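PDB 5HH3: OxyA protein from Actinoplanes teichomyceticus, which is a haem-dependent cytochrome P450 that probably catalyses a phenolic coupling step, cross-linking aromatic side chains of the precursor peptide during glycopeptide antibiotic biosynthesis. Local coordinates for residues B[243-247]-B[357-362]. Sequence-based numbering, arbitrary orientation. Where two conformers were deposited one is given.
Sequences VARFL and VFRTAI. With HEM (protoporphyrin IX containing Fe), chain G; ACT (acetate ion), chain O.
Two alpha-helical segments, 243-247 and 357-362, meet through buried side chains and run roughly parallel, their axes 11.0 Å apart and crossing at -39°, a spacing filled by large apolar side chains. In register, the CA atoms of Leu-247 and Phe-358 lie 7.1 Å apart, those of Val-243 and Val-357 7.9 Å. Leu-247 (mt) is the knob: it enters a hole formed by Val-357, Phe-358, Ala-361 and Ile-362, its CD2 4.0 Å from Ala-361 CB, whose small methyl leaves room, and 4.1 Å from Ile-362 CD1. These segments belong to helices I (225-256) and L (351-368) of the cytochrome P450 fold, which pass on opposite faces of the haem. Phe-358 (chi1 m) reaches back across the gap to stack face-to-face on Phe-246 (chi1 t), centroids 3.9 Å apart and planes at 20°. Val-243 CG1 meets Val-357 CG1 at 3.7 Å. At the haem end, Val-243 CG2 and Phe-358 CZ each approach the porphyrin to 3.7 Å, at HEM CAB and CMC respectively, while Val-278 and Ile-279 of helix 274-282 border Phe-246.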
loop_
_atom_site.group_PDB
_atom_site.type_symbol
_atom_site.label_atom_id
_atom_site.label_comp_id
_atom_site.label_asym_id
_atom_site.label_seq_id
_atom_site.Cartn_x
_atom_site.Cartn_y
_atom_site.Cartn_z
ATOM N N VAL B 243 -7.888 -2.738 22.285
ATOM C CA VAL B 243 -7.965 -2.766 23.733
ATOM C C VAL B 243 -6.632 -3.220 24.342
ATOM O O VAL B 243 -6.174 -2.621 25.293
ATOM C CB VAL B 243 -9.117 -3.656 24.222
ATOM C CG1 VAL B 243 -9.044 -3.901 25.733
ATOM C CG2 VAL B 243 -10.457 -3.030 23.825
ATOM N N ALA B 244 -6.043 -4.289 23.810
ATOM C CA ALA B 244 -4.754 -4.774 24.290
ATOM C C ALA B 244 -3.650 -3.726 24.168
ATOM O O ALA B 244 -2.877 -3.525 25.121
ATOM C CB ALA B 244 -4.349 -6.041 23.561
ATOM N N ARG B 245 -3.577 -3.044 23.018
ATOM C CA ARG B 245 -2.542 -2.030 22.801
ATOM C C ARG B 245 -2.684 -0.853 23.748
ATOM O O ARG B 245 -1.685 -0.351 24.263
ATOM C CB ARG B 245 -2.502 -1.554 21.338
ATOM C CG ARG B 245 -1.875 -2.593 20.401
ATOM C CD ARG B 245 -1.701 -2.098 18.965
ATOM N NE ARG B 245 -2.927 -1.577 18.387
ATOM C CZ ARG B 245 -3.322 -0.306 18.364
ATOM N NH1 ARG B 245 -2.608 0.702 18.905
ATOM N NH2 ARG B 245 -4.488 -0.034 17.801
ATOM N N PHE B 246 -3.920 -0.418 23.980
ATOM C CA PHE B 246 -4.197 0.643 24.946
ATOM C C PHE B 246 -3.808 0.275 26.394
ATOM O O PHE B 246 -3.232 1.089 27.098
ATOM C CB PHE B 246 -5.666 1.033 24.906
ATOM C CG PHE B 246 -5.979 2.230 25.734
ATOM C CD1 PHE B 246 -6.277 2.099 27.087
ATOM C CD2 PHE B 246 -5.954 3.501 25.169
ATOM C CE1 PHE B 246 -6.550 3.210 27.859
ATOM C CE2 PHE B 246 -6.200 4.622 25.942
ATOM C CZ PHE B 246 -6.529 4.478 27.276
ATOM N N LEU B 247 -4.180 -0.925 26.837
ATOM C CA LEU B 247 -3.863 -1.369 28.197
ATOM C C LEU B 247 -2.347 -1.496 28.406
ATOM O O LEU B 247 -1.845 -1.151 29.469
ATOM C CB LEU B 247 -4.565 -2.694 28.526
ATOM C CG LEU B 247 -6.087 -2.648 28.691
ATOM C CD1 LEU B 247 -6.630 -4.059 28.898
ATOM C CD2 LEU B 247 -6.495 -1.731 29.832
ATOM N N VAL B 357 -13.808 -1.505 29.854
ATOM C CA VAL B 357 -12.607 -2.293 30.100
ATOM C C VAL B 357 -11.493 -1.425 30.728
ATOM O O VAL B 357 -10.884 -1.841 31.689
ATOM C CB VAL B 357 -12.115 -3.021 28.826
ATOM C CG1 VAL B 357 -10.755 -3.682 29.049
ATOM C CG2 VAL B 357 -13.131 -4.078 28.409
ATOM N N PHE B 358 -11.276 -0.221 30.208
ATOM C CA PHE B 358 -10.199 0.636 30.690
ATOM C C PHE B 358 -10.501 1.174 32.075
ATOM O O PHE B 358 -9.613 1.188 32.931
ATOM C CB PHE B 358 -9.936 1.821 29.762
ATOM C CG PHE B 358 -9.654 1.457 28.319
ATOM C CD1 PHE B 358 -9.099 0.237 27.958
ATOM C CD2 PHE B 358 -9.939 2.382 27.309
ATOM C CE1 PHE B 358 -8.838 -0.049 26.603
ATOM C CE2 PHE B 358 -9.684 2.099 25.972
ATOM C CZ PHE B 358 -9.128 0.891 25.619
ATOM N N ARG B 359 -11.755 1.605 32.268
ATOM C CA ARG B 359 -12.256 2.147 33.543
ATOM C C ARG B 359 -12.137 1.124 34.669
ATOM O O ARG B 359 -12.017 1.489 35.826
ATOM C CB ARG B 359 -13.730 2.606 33.407
ATOM C CG ARG B 359 -14.516 2.759 34.713
ATOM C CD ARG B 359 -15.839 3.489 34.513
ATOM N NE ARG B 359 -16.296 3.403 33.136
ATOM C CZ ARG B 359 -17.307 2.646 32.724
ATOM N NH1 ARG B 359 -17.985 1.905 33.583
ATOM N NH2 ARG B 359 -17.627 2.639 31.448
ATOM N N THR B 360 -12.204 -0.157 34.314
ATOM C CA THR B 360 -12.143 -1.253 35.262
ATOM C C THR B 360 -10.716 -1.729 35.457
ATOM O O THR B 360 -10.263 -1.858 36.595
ATOM C CB THR B 360 -13.031 -2.434 34.790
ATOM O OG1 THR B 360 -14.366 -1.952 34.567
ATOM C CG2 THR B 360 -13.084 -3.538 35.841
ATOM N N ALA B 361 -10.004 -1.992 34.363
ATOM C CA ALA B 361 -8.678 -2.609 34.461
ATOM C C ALA B 361 -7.574 -1.687 34.999
ATOM O O ALA B 361 -6.676 -2.152 35.712
ATOM C CB ALA B 361 -8.273 -3.242 33.139
ATOM N N ILE B 362 -7.637 -0.397 34.689
ATOM C CA ILE B 362 -6.574 0.517 35.103
ATOM C C ILE B 362 -6.574 0.751 36.626
ATOM O O ILE B 362 -5.521 0.623 37.248
ATOM C CB ILE B 362 -6.594 1.853 34.304
ATOM C CG1 ILE B 362 -6.307 1.606 32.815
ATOM C CG2 ILE B 362 -5.619 2.868 34.882
ATOM C CD1 ILE B 362 -5.006 0.888 32.539
HETATM C CHA HEM G . -14.230 2.818 14.487
HETATM C CHB HEM G . -15.289 -1.181 17.020
HETATM C CHC HEM G . -11.963 0.076 20.342
HETATM C CHD HEM G . -10.990 4.079 17.839
HETATM C C1A HEM G . -14.771 1.617 14.881
HETATM C C2A HEM G . -15.691 0.863 14.100
HETATM C C3A HEM G . -15.999 -0.254 14.816
HETATM C C4A HEM G . -15.268 -0.203 16.036
HETATM C CMA HEM G . -16.925 -1.365 14.390
HETATM C CAA HEM G . -16.233 1.252 12.739
HETATM C CBA HEM G . -17.483 2.109 12.935
HETATM C CGA HEM G . -18.117 2.600 11.644
HETATM O O1A HEM G . -17.470 2.697 10.573
HETATM O O2A HEM G . -19.331 2.939 11.644
HETATM C C1B HEM G . -14.461 -1.206 18.159
HETATM C C2B HEM G . -14.460 -2.256 19.140
HETATM C C3B HEM G . -13.521 -1.916 20.090
HETATM C C4B HEM G . -12.956 -0.614 19.641
HETATM C CMB HEM G . -15.328 -3.497 19.140
HETATM C CAB HEM G . -13.110 -2.588 21.349
HETATM C CBB HEM G . -13.683 -3.650 21.922
HETATM C C1C HEM G . -11.373 1.276 19.966
HETATM C C2C HEM G . -10.360 1.952 20.681
HETATM C C3C HEM G . -10.069 3.113 19.952
HETATM C C4C HEM G . -10.937 3.111 18.805
HETATM C CMC HEM G . -9.711 1.486 21.971
HETATM C CAC HEM G . -9.100 4.202 20.237
HETATM C CBC HEM G . -8.330 4.321 21.316
HETATM C C1D HEM G . -11.820 4.009 16.720
HETATM C C2D HEM G . -11.777 5.069 15.690
HETATM C C3D HEM G . -12.673 4.725 14.754
HETATM C C4D HEM G . -13.254 3.452 15.229
HETATM C CMD HEM G . -10.916 6.311 15.620
HETATM C CAD HEM G . -12.980 5.521 13.493
HETATM C CBD HEM G . -12.036 5.240 12.313
HETATM C CGD HEM G . -12.418 6.089 11.090
HETATM O O1D HEM G . -11.817 5.998 10.004
HETATM O O2D HEM G . -13.333 6.924 11.103
HETATM N NA HEM G . -14.531 0.961 16.072
HETATM N NB HEM G . -13.584 -0.264 18.520
HETATM N NC HEM G . -11.734 2.006 18.871
HETATM N ND HEM G . -12.746 3.076 16.421
HETATM FE FE HEM G . -13.157 1.484 17.429
HETATM C C ACT O . -6.560 -2.107 14.864
HETATM O O ACT O . -6.741 -3.257 14.408
HETATM O OXT ACT O . -6.105 -1.919 16.015
HETATM C CH3 ACT O . -6.898 -0.924 14.003
HETATM O O HOH W 1 -11.828 0.396 16.214
#